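Local coordinates for protein CaaX farnesyltransferase beta subunit Ram1 (Aspergillus fumigatus, PDB 4L9P) that probably transfers farnesyl from farnesyl diphosphate to a cysteine near the C-terminus of substrate proteins, serving as the zinc-containing, peptide-binding beta subunit of a heterodimer, at residues R151-Y156 with S203-L208; T179-Q184 with F219-R224; M197-S202 with T242-G247; I210-G215 with V499-S504. All coordinates share one frame; numbering follows the deposited sequence. Where two conformers were deposited one is given.

Contact 1 of 4, residues R151-Y156 with S203-L208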
loop_
_atom_site.group_PDB
_atom_site.type_symbol
_atom_site.label_atom_id
_atom_site.label_comp_id
_atom_site.label_asym_id
_atom_site.label_seq_id
_atom_site.Cartn_x
_atom_site.Cartn_y
_atom_site.Cartn_z
ATOM N N ARG B 151 8.008 -12.747 -11.186
ATOM C CA ARG B 151 8.087 -12.662 -12.646
ATOM C C ARG B 151 6.794 -12.085 -13.256
ATOM O O ARG B 151 6.860 -11.255 -14.137
ATOM C CB ARG B 151 8.523 -13.967 -13.274
ATOM C CG ARG B 151 10.046 -14.137 -13.094
ATOM C CD ARG B 151 10.571 -15.393 -13.804
ATOM N NE ARG B 151 10.211 -15.326 -15.231
ATOM C CZ ARG B 151 9.519 -16.231 -15.895
ATOM N NH1 ARG B 151 9.142 -17.370 -15.305
ATOM N NH2 ARG B 151 9.269 -16.015 -17.187
ATOM N N PRO B 152 5.610 -12.485 -12.769
ATOM C CA PRO B 152 4.412 -11.835 -13.373
ATOM C C PRO B 152 4.358 -10.357 -13.123
ATOM O O PRO B 152 3.919 -9.610 -14.040
ATOM C CB PRO B 152 3.236 -12.574 -12.719
ATOM C CG PRO B 152 3.852 -13.977 -12.427
ATOM C CD PRO B 152 5.275 -13.665 -11.936
ATOM N N TRP B 153 4.790 -9.929 -11.923
ATOM C CA TRP B 153 4.901 -8.488 -11.692
ATOM C C TRP B 153 5.823 -7.804 -12.691
ATOM O O TRP B 153 5.535 -6.688 -13.157
ATOM C CB TRP B 153 5.423 -8.167 -10.309
ATOM C CG TRP B 153 4.433 -8.236 -9.204
ATOM C CD1 TRP B 153 4.552 -8.973 -8.058
ATOM C CD2 TRP B 153 3.261 -7.430 -9.045
ATOM N NE1 TRP B 153 3.498 -8.700 -7.221
ATOM C CE2 TRP B 153 2.679 -7.764 -7.802
ATOM C CE3 TRP B 153 2.659 -6.431 -9.814
ATOM C CZ2 TRP B 153 1.533 -7.156 -7.310
ATOM C CZ3 TRP B 153 1.476 -5.830 -9.318
ATOM C CH2 TRP B 153 0.958 -6.194 -8.084
ATOM N N MET B 154 6.975 -8.404 -13.001
ATOM C CA MET B 154 7.922 -7.737 -13.932
ATOM C C MET B 154 7.305 -7.575 -15.325
ATOM O O MET B 154 7.599 -6.593 -16.039
ATOM C CB MET B 154 9.252 -8.514 -14.009
ATOM C CG MET B 154 9.831 -8.706 -12.602
ATOM S SD MET B 154 11.106 -9.944 -12.498
ATOM C CE MET B 154 12.116 -9.012 -13.507
ATOM N N VAL B 155 6.452 -8.525 -15.703
ATOM C CA VAL B 155 5.715 -8.376 -16.980
ATOM C C VAL B 155 4.715 -7.220 -16.881
ATOM O O VAL B 155 4.706 -6.324 -17.736
ATOM C CB VAL B 155 4.974 -9.686 -17.358
ATOM C CG1 VAL B 155 4.132 -9.428 -18.622
ATOM C CG2 VAL B 155 6.005 -10.810 -17.595
ATOM N N TYR B 156 3.934 -7.190 -15.811
ATOM C CA TYR B 156 2.958 -6.133 -15.622
ATOM C C TYR B 156 3.617 -4.753 -15.562
ATOM O O TYR B 156 3.132 -3.827 -16.217
ATOM C CB TYR B 156 2.134 -6.396 -14.349
ATOM C CG TYR B 156 1.348 -5.162 -13.964
ATOM C CD1 TYR B 156 0.192 -4.716 -14.705
ATOM C CD2 TYR B 156 1.775 -4.395 -12.871
ATOM C CE1 TYR B 156 -0.455 -3.491 -14.342
ATOM C CE2 TYR B 156 1.128 -3.183 -12.518
ATOM C CZ TYR B 156 0.001 -2.773 -13.246
ATOM O OH TYR B 156 -0.627 -1.616 -12.890
ATOM N N SER B 203 -1.577 -13.414 -9.732
ATOM C CA SER B 203 -2.782 -13.511 -10.545
ATOM C C SER B 203 -3.264 -12.132 -10.981
ATOM O O SER B 203 -3.665 -11.969 -12.150
ATOM C CB SER B 203 -3.849 -14.221 -9.688
ATOM O OG SER B 203 -3.535 -15.602 -9.518
ATOM N N TYR B 204 -3.193 -11.150 -10.084
ATOM C CA TYR B 204 -3.526 -9.772 -10.446
ATOM C C TYR B 204 -2.594 -9.276 -11.557
ATOM O O TYR B 204 -3.030 -8.734 -12.578
ATOM C CB TYR B 204 -3.387 -8.969 -9.156
ATOM C CG TYR B 204 -3.386 -7.459 -9.295
ATOM C CD1 TYR B 204 -4.558 -6.712 -9.160
ATOM C CD2 TYR B 204 -2.195 -6.746 -9.474
ATOM C CE1 TYR B 204 -4.557 -5.317 -9.191
ATOM C CE2 TYR B 204 -2.161 -5.365 -9.469
ATOM C CZ TYR B 204 -3.352 -4.657 -9.333
ATOM O OH TYR B 204 -3.267 -3.284 -9.346
ATOM N N ALA B 205 -1.298 -9.443 -11.377
ATOM C CA ALA B 205 -0.341 -8.988 -12.405
ATOM C C ALA B 205 -0.584 -9.660 -13.735
ATOM O O ALA B 205 -0.519 -9.011 -14.799
ATOM C CB ALA B 205 1.103 -9.282 -11.942
ATOM N N ALA B 206 -0.867 -10.964 -13.708
ATOM C CA ALA B 206 -1.112 -11.638 -14.944
ATOM C C ALA B 206 -2.406 -11.176 -15.623
ATOM O O ALA B 206 -2.436 -11.007 -16.844
ATOM C CB ALA B 206 -1.132 -13.180 -14.710
ATOM N N VAL B 207 -3.491 -11.064 -14.853
ATOM C CA VAL B 207 -4.741 -10.587 -15.451
ATOM C C VAL B 207 -4.622 -9.201 -16.028
ATOM O O VAL B 207 -5.158 -8.928 -17.115
ATOM C CB VAL B 207 -5.894 -10.672 -14.410
ATOM C CG1 VAL B 207 -7.181 -9.972 -14.911
ATOM C CG2 VAL B 207 -6.199 -12.140 -14.114
ATOM N N LEU B 208 -3.939 -8.305 -15.334
ATOM C CA LEU B 208 -3.770 -6.944 -15.857
ATOM C C LEU B 208 -2.890 -6.968 -17.111
ATOM O O LEU B 208 -3.133 -6.194 -18.070
ATOM C CB LEU B 208 -3.106 -6.053 -14.789
ATOM C CG LEU B 208 -4.028 -5.683 -13.618
ATOM C CD1 LEU B 208 -3.380 -4.623 -12.748
ATOM C CD2 LEU B 208 -5.448 -5.291 -13.976
HETATM O O HOH W 1 -0.868 -1.870 -10.037
#
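Ala205 and Pro152 meet where the two helices pack most tightly, and the Ala205 methyl sits at the middle of the contact. Ala205 CB lies 3.5 Å from Pro152 O and 4.0 Å from Pro152 CB, while Tyr156 CB approaches the same methyl to 3.9 Å. Trp153 adds the six-membered part of its indole, whose far corner, CH2, comes within 3.5 Å of Tyr204 CD2. The two rings meet obliquely, with their planes at 58°. Tyr156 carries CG anti to its backbone N (chi1 167°), and its ring runs alongside Leu208, Tyr156 CE1 to Leu208 CD1 3.5 Å.

With a residue as small as Ala205 between them, the local axes close to 8.1 Å and run in roughly the same direction, 33° apart. This is consistent with neighbouring inner helices of the alpha-alpha toroid, and the Trp153 ring goes on to touch the bound farnesyl analogue.

The looser side lies at the phenol ends. There the two hydroxyls do not meet directly: one water sits between them, donating to Tyr156 OH at 2.9 Å and lying 2.9 Å from Tyr204 OH. Each hydroxyl has a further partner, Val499 O for Tyr156 and Tyr255 OH for Tyr204.

Contact 2 of 4, residues T179-Q184 with F219-R224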
loop_
_atom_site.group_PDB
_atom_site.type_symbol
_atom_site.label_atom_id
_atom_site.label_comp_id
_atom_site.label_asym_id
_atom_site.label_seq_id
_atom_site.Cartn_x
_atom_site.Cartn_y
_atom_site.Cartn_z
ATOM N N THR B 179 4.181 -16.950 -21.349
ATOM C CA THR B 179 4.614 -16.756 -19.993
ATOM C C THR B 179 3.565 -17.239 -18.999
ATOM O O THR B 179 3.891 -17.913 -18.037
ATOM C CB THR B 179 4.869 -15.230 -19.713
ATOM O OG1 THR B 179 5.844 -14.740 -20.646
ATOM C CG2 THR B 179 5.377 -15.002 -18.294
ATOM N N PHE B 180 2.308 -16.875 -19.197
ATOM C CA PHE B 180 1.310 -17.142 -18.125
ATOM C C PHE B 180 0.698 -18.545 -18.245
ATOM O O PHE B 180 0.145 -19.078 -17.295
ATOM C CB PHE B 180 0.271 -16.020 -18.069
ATOM C CG PHE B 180 0.881 -14.729 -17.596
ATOM C CD1 PHE B 180 1.689 -14.754 -16.468
ATOM C CD2 PHE B 180 0.722 -13.542 -18.267
ATOM C CE1 PHE B 180 2.309 -13.591 -16.018
ATOM C CE2 PHE B 180 1.330 -12.425 -17.843
ATOM C CZ PHE B 180 2.152 -12.418 -16.737
ATOM N N THR B 181 0.777 -19.162 -19.427
ATOM C CA THR B 181 0.256 -20.527 -19.539
ATOM C C THR B 181 0.997 -21.452 -18.616
ATOM O O THR B 181 0.419 -22.297 -17.950
ATOM C CB THR B 181 0.397 -21.008 -21.006
ATOM O OG1 THR B 181 -0.549 -20.283 -21.785
ATOM C CG2 THR B 181 0.042 -22.500 -21.113
ATOM N N ALA B 182 2.298 -21.261 -18.572
ATOM C CA ALA B 182 3.171 -22.031 -17.734
ATOM C C ALA B 182 2.997 -21.758 -16.217
ATOM O O ALA B 182 3.274 -22.625 -15.381
ATOM C CB ALA B 182 4.612 -21.689 -18.167
ATOM N N ALA B 183 2.541 -20.561 -15.861
ATOM C CA ALA B 183 2.449 -20.166 -14.453
ATOM C C ALA B 183 1.079 -20.472 -13.863
ATOM O O ALA B 183 0.891 -20.321 -12.644
ATOM C CB ALA B 183 2.736 -18.699 -14.311
ATOM N N GLN B 184 0.115 -20.839 -14.722
ATOM C CA GLN B 184 -1.229 -21.169 -14.227
ATOM C C GLN B 184 -1.321 -22.569 -13.682
ATOM O O GLN B 184 -0.900 -23.532 -14.344
ATOM C CB GLN B 184 -2.259 -21.013 -15.357
ATOM C CG GLN B 184 -3.684 -21.209 -14.862
ATOM C CD GLN B 184 -4.708 -20.822 -15.878
ATOM O OE1 GLN B 184 -5.743 -20.269 -15.520
ATOM N NE2 GLN B 184 -4.454 -21.099 -17.160
ATOM N N PHE B 219 -7.299 -13.879 -23.524
ATOM C CA PHE B 219 -8.396 -13.967 -22.547
ATOM C C PHE B 219 -8.757 -15.445 -22.285
ATOM O O PHE B 219 -9.097 -15.844 -21.165
ATOM C CB PHE B 219 -9.652 -13.262 -23.047
ATOM C CG PHE B 219 -9.528 -11.759 -23.178
ATOM C CD1 PHE B 219 -8.466 -11.038 -22.635
ATOM C CD2 PHE B 219 -10.503 -11.048 -23.866
ATOM C CE1 PHE B 219 -8.407 -9.606 -22.770
ATOM C CE2 PHE B 219 -10.437 -9.655 -23.988
ATOM C CZ PHE B 219 -9.383 -8.951 -23.484
ATOM N N LYS B 220 -8.658 -16.252 -23.332
ATOM C CA LYS B 220 -9.004 -17.672 -23.244
ATOM C C LYS B 220 -8.025 -18.489 -22.403
ATOM O O LYS B 220 -8.352 -19.579 -21.973
ATOM C CB LYS B 220 -9.121 -18.288 -24.655
ATOM C CG LYS B 220 -10.446 -17.959 -25.307
ATOM C CD LYS B 220 -10.446 -18.316 -26.796
ATOM C CE LYS B 220 -9.946 -19.669 -27.130
ATOM N NZ LYS B 220 -10.190 -19.811 -28.632
ATOM N N LEU B 221 -6.827 -17.978 -22.146
ATOM C CA LEU B 221 -5.861 -18.803 -21.450
ATOM C C LEU B 221 -6.311 -19.068 -20.017
ATOM O O LEU B 221 -6.055 -20.131 -19.439
ATOM C CB LEU B 221 -4.486 -18.177 -21.561
ATOM C CG LEU B 221 -3.994 -17.132 -20.611
ATOM C CD1 LEU B 221 -3.546 -17.828 -19.294
ATOM C CD2 LEU B 221 -2.822 -16.439 -21.250
ATOM N N ILE B 222 -6.966 -18.084 -19.425
ATOM C CA ILE B 222 -7.370 -18.200 -18.026
ATOM C C ILE B 222 -8.454 -19.257 -17.808
ATOM O O ILE B 222 -9.481 -19.220 -18.465
ATOM C CB ILE B 222 -7.881 -16.854 -17.490
ATOM C CG1 ILE B 222 -6.843 -15.733 -17.722
ATOM C CG2 ILE B 222 -8.337 -17.050 -16.002
ATOM C CD1 ILE B 222 -7.407 -14.262 -17.713
ATOM N N ASP B 223 -8.246 -20.183 -16.851
ATOM C CA ASP B 223 -9.300 -21.111 -16.461
ATOM C C ASP B 223 -10.152 -20.383 -15.423
ATOM O O ASP B 223 -9.799 -20.305 -14.251
ATOM C CB ASP B 223 -8.718 -22.429 -15.903
ATOM C CG ASP B 223 -9.800 -23.456 -15.535
ATOM O OD1 ASP B 223 -10.980 -23.091 -15.307
ATOM O OD2 ASP B 223 -9.469 -24.653 -15.500
ATOM N N ARG B 224 -11.255 -19.801 -15.882
ATOM C CA ARG B 224 -12.074 -18.951 -14.988
ATOM C C ARG B 224 -12.747 -19.694 -13.884
ATOM O O ARG B 224 -12.791 -19.182 -12.746
ATOM C CB ARG B 224 -13.245 -18.273 -15.705
ATOM C CG ARG B 224 -13.066 -17.082 -16.483
ATOM C CD ARG B 224 -14.373 -17.153 -17.346
ATOM N NE ARG B 224 -15.314 -16.264 -16.799
ATOM C CZ ARG B 224 -16.538 -16.005 -17.190
ATOM N NH1 ARG B 224 -17.222 -16.726 -18.112
ATOM N NH2 ARG B 224 -17.092 -14.997 -16.547
HETATM O O HOH W 2 -7.125 -20.159 -13.128
#
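Gln184 and Leu221 bury the most surface here, and between them they show how one side-chain amide can read a backbone. Gln184 leaves the end of helix 173-183 with CG anti to its backbone N (chi1 -174°) and stays extended beyond it, carrying the carboxamide across to the 219-224 segment. There both ends of the amide are used. Gln184 OE1 accepts from Asp223 N at 2.8 Å in an almost straight bond, 177° at the hydrogen. Gln184 NE2 donates to Leu221 O at 2.9 Å, with that oxygen close to the amide plane of Gln184 but the NE2 donor itself above the plane of the leucine carbonyl. Two bonds from one flat group should fix its rotation. A water adds a third, donating both to Gln184 OE1, at 2.8 Å, and to Asp223 O.

Leu221 covers the flank of this polar grip. Its CG takes the crowded position between backbone N and carbonyl carbon (chi1 86°), and Leu221 CD1 reaches 4.0 Å from Gln184 NE2 and 4.4 Å from Phe180 CB. The ring of Phe180 turns elsewhere, into helices 151-164 and 200-213.

The gripped backbone runs from the end of helix 216-221 into the short link before helix 224-234, where Asp223 is the N-cap and its OD1 accepts from Ala226 N. A glutamine at one helix end thus holds a helix-to-helix connection within the alpha-alpha toroid.

Contact 3 of 4, residues M197-S202 with T242-G247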
loop_
_atom_site.group_PDB
_atom_site.type_symbol
_atom_site.label_atom_id
_atom_site.label_comp_id
_atom_site.label_asym_id
_atom_site.label_seq_id
_atom_site.Cartn_x
_atom_site.Cartn_y
_atom_site.Cartn_z
ATOM N N MET B 197 2.854 -22.188 -6.142
ATOM C CA MET B 197 1.425 -22.157 -5.880
ATOM C C MET B 197 0.774 -20.827 -6.275
ATOM O O MET B 197 1.424 -19.771 -6.407
ATOM C CB MET B 197 1.119 -22.511 -4.438
ATOM C CG MET B 197 1.556 -21.473 -3.533
ATOM S SD MET B 197 1.769 -22.009 -1.782
ATOM C CE MET B 197 1.698 -23.670 -1.848
ATOM N N SER B 198 -0.538 -20.860 -6.511
ATOM C CA SER B 198 -1.188 -19.613 -6.944
ATOM C C SER B 198 -1.142 -18.578 -5.858
ATOM O O SER B 198 -1.180 -18.872 -4.659
ATOM C CB SER B 198 -2.645 -19.925 -7.323
ATOM O OG SER B 198 -2.588 -20.790 -8.445
ATOM N N HIS B 199 -1.027 -17.306 -6.286
ATOM C CA HIS B 199 -0.935 -16.196 -5.321
ATOM C C HIS B 199 -1.754 -15.082 -5.925
ATOM O O HIS B 199 -1.709 -14.837 -7.167
ATOM C CB HIS B 199 0.563 -15.800 -5.212
ATOM C CG HIS B 199 0.878 -14.798 -4.122
ATOM N ND1 HIS B 199 0.468 -13.466 -4.150
ATOM C CD2 HIS B 199 1.579 -14.955 -2.961
ATOM C CE1 HIS B 199 0.949 -12.844 -3.082
ATOM N NE2 HIS B 199 1.638 -13.723 -2.348
ATOM N N VAL B 200 -2.484 -14.352 -5.095
ATOM C CA VAL B 200 -3.335 -13.302 -5.657
ATOM C C VAL B 200 -2.540 -12.175 -6.338
ATOM O O VAL B 200 -3.071 -11.554 -7.273
ATOM C CB VAL B 200 -4.250 -12.631 -4.600
ATOM C CG1 VAL B 200 -5.118 -13.626 -4.005
ATOM C CG2 VAL B 200 -3.468 -11.859 -3.530
ATOM N N ALA B 201 -1.309 -11.896 -5.886
ATOM C CA ALA B 201 -0.555 -10.803 -6.533
ATOM C C ALA B 201 -0.078 -11.186 -7.925
ATOM O O ALA B 201 -0.114 -10.386 -8.859
ATOM C CB ALA B 201 0.617 -10.364 -5.637
ATOM N N SER B 202 0.406 -12.418 -8.074
ATOM C CA SER B 202 0.797 -12.861 -9.406
ATOM C C SER B 202 -0.426 -13.036 -10.296
ATOM O O SER B 202 -0.335 -12.842 -11.509
ATOM C CB SER B 202 1.614 -14.180 -9.362
ATOM O OG SER B 202 1.179 -15.036 -8.339
ATOM N N THR B 242 -6.705 -14.189 2.375
ATOM C CA THR B 242 -5.273 -14.466 2.346
ATOM C C THR B 242 -4.738 -14.327 0.948
ATOM O O THR B 242 -5.510 -14.313 -0.022
ATOM C CB THR B 242 -4.997 -15.920 2.872
ATOM O OG1 THR B 242 -5.872 -16.862 2.201
ATOM C CG2 THR B 242 -5.242 -15.991 4.393
ATOM N N VAL B 243 -3.409 -14.201 0.822
ATOM C CA VAL B 243 -2.833 -13.968 -0.498
ATOM C C VAL B 243 -2.560 -15.275 -1.235
ATOM O O VAL B 243 -2.393 -15.300 -2.464
ATOM C CB VAL B 243 -1.544 -13.117 -0.423
ATOM C CG1 VAL B 243 -1.920 -11.695 0.150
ATOM C CG2 VAL B 243 -0.462 -13.798 0.482
ATOM N N CYS B 244 -2.543 -16.371 -0.484
ATOM C CA CYS B 244 -2.379 -17.697 -1.060
ATOM C C CYS B 244 -2.820 -18.660 0.025
ATOM O O CYS B 244 -3.002 -18.239 1.213
ATOM C CB CYS B 244 -0.916 -17.972 -1.511
ATOM S SG CYS B 244 0.295 -17.970 -0.227
ATOM N N GLU B 245 -3.003 -19.936 -0.340
ATOM C CA GLU B 245 -3.458 -20.893 0.685
ATOM C C GLU B 245 -2.339 -21.088 1.692
ATOM O O GLU B 245 -1.213 -21.467 1.341
ATOM C CB GLU B 245 -3.786 -22.240 0.030
ATOM C CG GLU B 245 -5.039 -22.071 -0.856
ATOM C CD GLU B 245 -5.427 -23.416 -1.459
ATOM O OE1 GLU B 245 -6.004 -24.260 -0.742
ATOM O OE2 GLU B 245 -5.170 -23.636 -2.662
ATOM N N GLY B 246 -2.622 -20.800 2.950
ATOM C CA GLY B 246 -1.582 -20.904 3.966
ATOM C C GLY B 246 -0.765 -19.630 4.130
ATOM O O GLY B 246 0.131 -19.609 4.946
ATOM N N GLY B 247 -1.090 -18.582 3.359
ATOM C CA GLY B 247 -0.346 -17.319 3.417
ATOM C C GLY B 247 -1.000 -16.267 4.286
ATOM O O GLY B 247 -2.047 -16.450 4.904
HETATM O O HOH W 3 -2.616 -20.567 -3.132
#
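Val200 and Val243 supply the one direct hydrogen bond of this contact: Val200 N donates to Val243 O at 2.8 Å, 164° at the hydrogen and in the plane of the carbonyl. A second, indirect link runs through a water that donates to Ser198 O at 2.7 Å and accepts from Glu245 N at 2.9 Å. Thr242 O, by contrast, is buried without a polar partner in the model.

Weaker contacts gather at Val243 O. His199 CA brings its hydrogen toward Val243 O, 3.3 Å from carbon to oxygen, and that oxygen also lies over one face of the imidazole, toward its rim.

The imidazole doubles as a helix cap. His199 is the N-cap of helix 200-213; its CG lies anti to the backbone N (chi1 -172°), and His199 ND1 accepts from Ala201 N at 2.9 Å, almost in the ring plane. An accepting ND1 is consistent with a neutral ring. Facing this helix start is a type II beta turn, Cys244 to Gly247, with Gly246 at positive phi (88°); it belongs to the loop leading toward helix 251-263 of the alpha-alpha toroid.

Van der Waals packing completes the interface. The His199 ring lies alongside Val243, His199 NE2 to Val243 CG2 3.5 Å, and Val200 CG2 sits 3.9 Å from Val243 CB. Cys244 CB makes a close approach to Ser198 O, at 3.3 Å. Tyr88 of the alpha subunit meets the His199 ring edge-to-face and bonds through its hydroxyl to Met197 O, while an apolar side chain of the bound peptide also packs on His199.

Contact 4 of 4, residues I210-G215 with V499-S504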
loop_
_atom_site.group_PDB
_atom_site.type_symbol
_atom_site.label_atom_id
_atom_site.label_comp_id
_atom_site.label_asym_id
_atom_site.label_seq_id
_atom_site.Cartn_x
_atom_site.Cartn_y
_atom_site.Cartn_z
ATOM N N ILE B 210 -2.681 -9.498 -19.283
ATOM C CA ILE B 210 -3.548 -10.024 -20.321
ATOM C C ILE B 210 -4.514 -8.958 -20.804
ATOM O O ILE B 210 -4.760 -8.864 -22.023
ATOM C CB ILE B 210 -4.273 -11.288 -19.750
ATOM C CG1 ILE B 210 -3.263 -12.446 -19.699
ATOM C CG2 ILE B 210 -5.512 -11.643 -20.578
ATOM C CD1 ILE B 210 -3.762 -13.626 -18.856
ATOM N N ALA B 211 -5.052 -8.152 -19.879
ATOM C CA ALA B 211 -5.955 -7.082 -20.274
ATOM C C ALA B 211 -5.243 -6.085 -21.188
ATOM O O ALA B 211 -5.806 -5.601 -22.176
ATOM C CB ALA B 211 -6.545 -6.366 -19.034
ATOM N N MET B 212 -4.008 -5.753 -20.855
ATOM C CA MET B 212 -3.288 -4.728 -21.651
ATOM C C MET B 212 -2.983 -5.257 -23.052
ATOM O O MET B 212 -3.160 -4.530 -24.045
ATOM C CB MET B 212 -1.979 -4.238 -20.954
ATOM C CG MET B 212 -2.271 -3.294 -19.865
ATOM S SD MET B 212 -0.776 -2.618 -19.095
ATOM C CE MET B 212 -0.342 -4.025 -17.988
ATOM N N VAL B 213 -2.556 -6.510 -23.193
ATOM C CA VAL B 213 -2.271 -6.989 -24.554
ATOM C C VAL B 213 -3.530 -7.296 -25.318
ATOM O O VAL B 213 -3.561 -7.167 -26.561
ATOM C CB VAL B 213 -1.238 -8.203 -24.596
ATOM C CG1 VAL B 213 0.095 -7.840 -23.930
ATOM C CG2 VAL B 213 -1.812 -9.497 -23.965
ATOM N N GLY B 214 -4.581 -7.713 -24.617
ATOM C CA GLY B 214 -5.876 -7.984 -25.252
ATOM C C GLY B 214 -5.891 -9.224 -26.118
ATOM O O GLY B 214 -4.927 -10.015 -26.152
ATOM N N GLY B 215 -7.028 -9.407 -26.788
ATOM C CA GLY B 215 -7.220 -10.471 -27.754
ATOM C C GLY B 215 -7.862 -11.685 -27.130
ATOM O O GLY B 215 -7.567 -12.061 -25.994
ATOM N N VAL B 499 -5.688 0.218 -12.597
ATOM C CA VAL B 499 -4.255 0.481 -12.877
ATOM C C VAL B 499 -3.780 -0.095 -14.218
ATOM O O VAL B 499 -2.684 -0.635 -14.361
ATOM C CB VAL B 499 -3.303 0.113 -11.679
ATOM C CG1 VAL B 499 -2.076 1.051 -11.743
ATOM C CG2 VAL B 499 -3.991 0.301 -10.335
ATOM N N ILE B 500 -4.651 0.082 -15.219
ATOM C CA ILE B 500 -4.426 -0.202 -16.629
ATOM C C ILE B 500 -5.289 0.785 -17.398
ATOM O O ILE B 500 -6.156 1.443 -16.827
ATOM C CB ILE B 500 -4.868 -1.682 -16.993
ATOM C CG1 ILE B 500 -6.281 -2.007 -16.472
ATOM C CG2 ILE B 500 -3.818 -2.707 -16.491
ATOM C CD1 ILE B 500 -6.792 -3.386 -16.997
ATOM N N PRO B 501 -5.087 0.902 -18.713
ATOM C CA PRO B 501 -5.945 1.837 -19.453
ATOM C C PRO B 501 -7.430 1.462 -19.323
ATOM O O PRO B 501 -7.799 0.264 -19.269
ATOM C CB PRO B 501 -5.478 1.655 -20.897
ATOM C CG PRO B 501 -4.028 1.193 -20.761
ATOM C CD PRO B 501 -4.012 0.311 -19.529
ATOM N N HIS B 502 -8.303 2.471 -19.281
ATOM C CA HIS B 502 -9.734 2.187 -19.193
ATOM C C HIS B 502 -10.251 1.227 -20.244
ATOM O O HIS B 502 -11.048 0.331 -19.918
ATOM C CB HIS B 502 -10.557 3.483 -19.303
ATOM C CG HIS B 502 -10.293 4.460 -18.215
ATOM N ND1 HIS B 502 -9.055 5.059 -18.022
ATOM C CD2 HIS B 502 -11.124 4.960 -17.258
ATOM C CE1 HIS B 502 -9.138 5.863 -16.974
ATOM N NE2 HIS B 502 -10.384 5.837 -16.508
ATOM N N LYS B 503 -9.829 1.411 -21.499
ATOM C CA LYS B 503 -10.303 0.529 -22.549
ATOM C C LYS B 503 -9.859 -0.923 -22.306
ATOM O O LYS B 503 -10.585 -1.885 -22.625
ATOM C CB LYS B 503 -9.741 1.029 -23.889
ATOM C CG LYS B 503 -10.229 0.129 -25.080
ATOM C CD LYS B 503 -9.586 0.558 -26.440
ATOM C CE LYS B 503 -10.093 -0.333 -27.636
ATOM N NZ LYS B 503 -9.515 0.331 -28.875
ATOM N N SER B 504 -8.654 -1.110 -21.768
ATOM C CA SER B 504 -8.213 -2.471 -21.524
ATOM C C SER B 504 -9.103 -3.117 -20.442
ATOM O O SER B 504 -9.469 -4.320 -20.536
ATOM C CB SER B 504 -6.765 -2.453 -20.993
ATOM O OG SER B 504 -5.900 -1.778 -21.903
HETATM O O HOH W 4 -8.432 -5.803 -22.725
HETATM O O HOH W 5 -5.477 -3.026 -24.281
#
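Ala211 O receives a 2.7 Å hydrogen bond from a water and lies 3.5 Å from Ser504 CB, so the carbonyl meets its neighbour helix both directly and through solvent. The same water donates to Ser504 O at 2.8 Å. One residue further on, a second water repeats the scheme with a side chain: it donates to Met212 O at 2.8 Å and lies 2.7 Å from Ser504 OG. No hydrogen bond passes directly between the segments; the two waters join the last turn of helix 200-213 to the first turn of helix 502-513.

Beside this polar seam the packing is apolar, and Ile500 divides its branches between two residues. Its CG1 stands between the backbone N and the carbonyl carbon (chi1 49°), and Ile500 CD1, at the end of that branch, comes within 3.6 Å of Ala211 CB. The other branch, Ile500 CG2, lies 3.8 Å from Met212 CG. Met212 bends at chi3 (-80°), and its CE, like SD, remains close to Ile500 CG2. Pro501 closes the row, its CD 4.0 Å from Met212 CG, with the two side chains crossing at about a right angle. On the helix 151-164 side, Met212 is also covered by Tyr156 and Leu159.

Both backbones change course here. Helix 200-213 ends at Gly214, whose positive phi (71°) turns the chain away, while Pro501 is the N-cap of helix 502-513. The result is a water-bridged meeting of a helix C-terminus with a helix N-terminus, by which the chain's last helix is docked on the alpha-alpha toroid.

Helix 200-213 enters contacts 1, 3 and 4, meeting a different partner with its middle, its start and its end. Contact 1 is wholly buried and mostly apolar, as suits its place beside the ligand pocket. At the helix ends backbone polarity matters more: contact 3 uses a direct bond, a cap and a water next to the alpha subunit, whereas contact 4 combines two water bridges with apolar packing. Contact 2, whose centre is about 23 Å from the centre of the chain, is partly exposed and depends on a side-chain amide. It still touches contacts 1 and 4, through Phe180 against Pro152 and Ala206 and through Phe219 and Leu221 against Ile210.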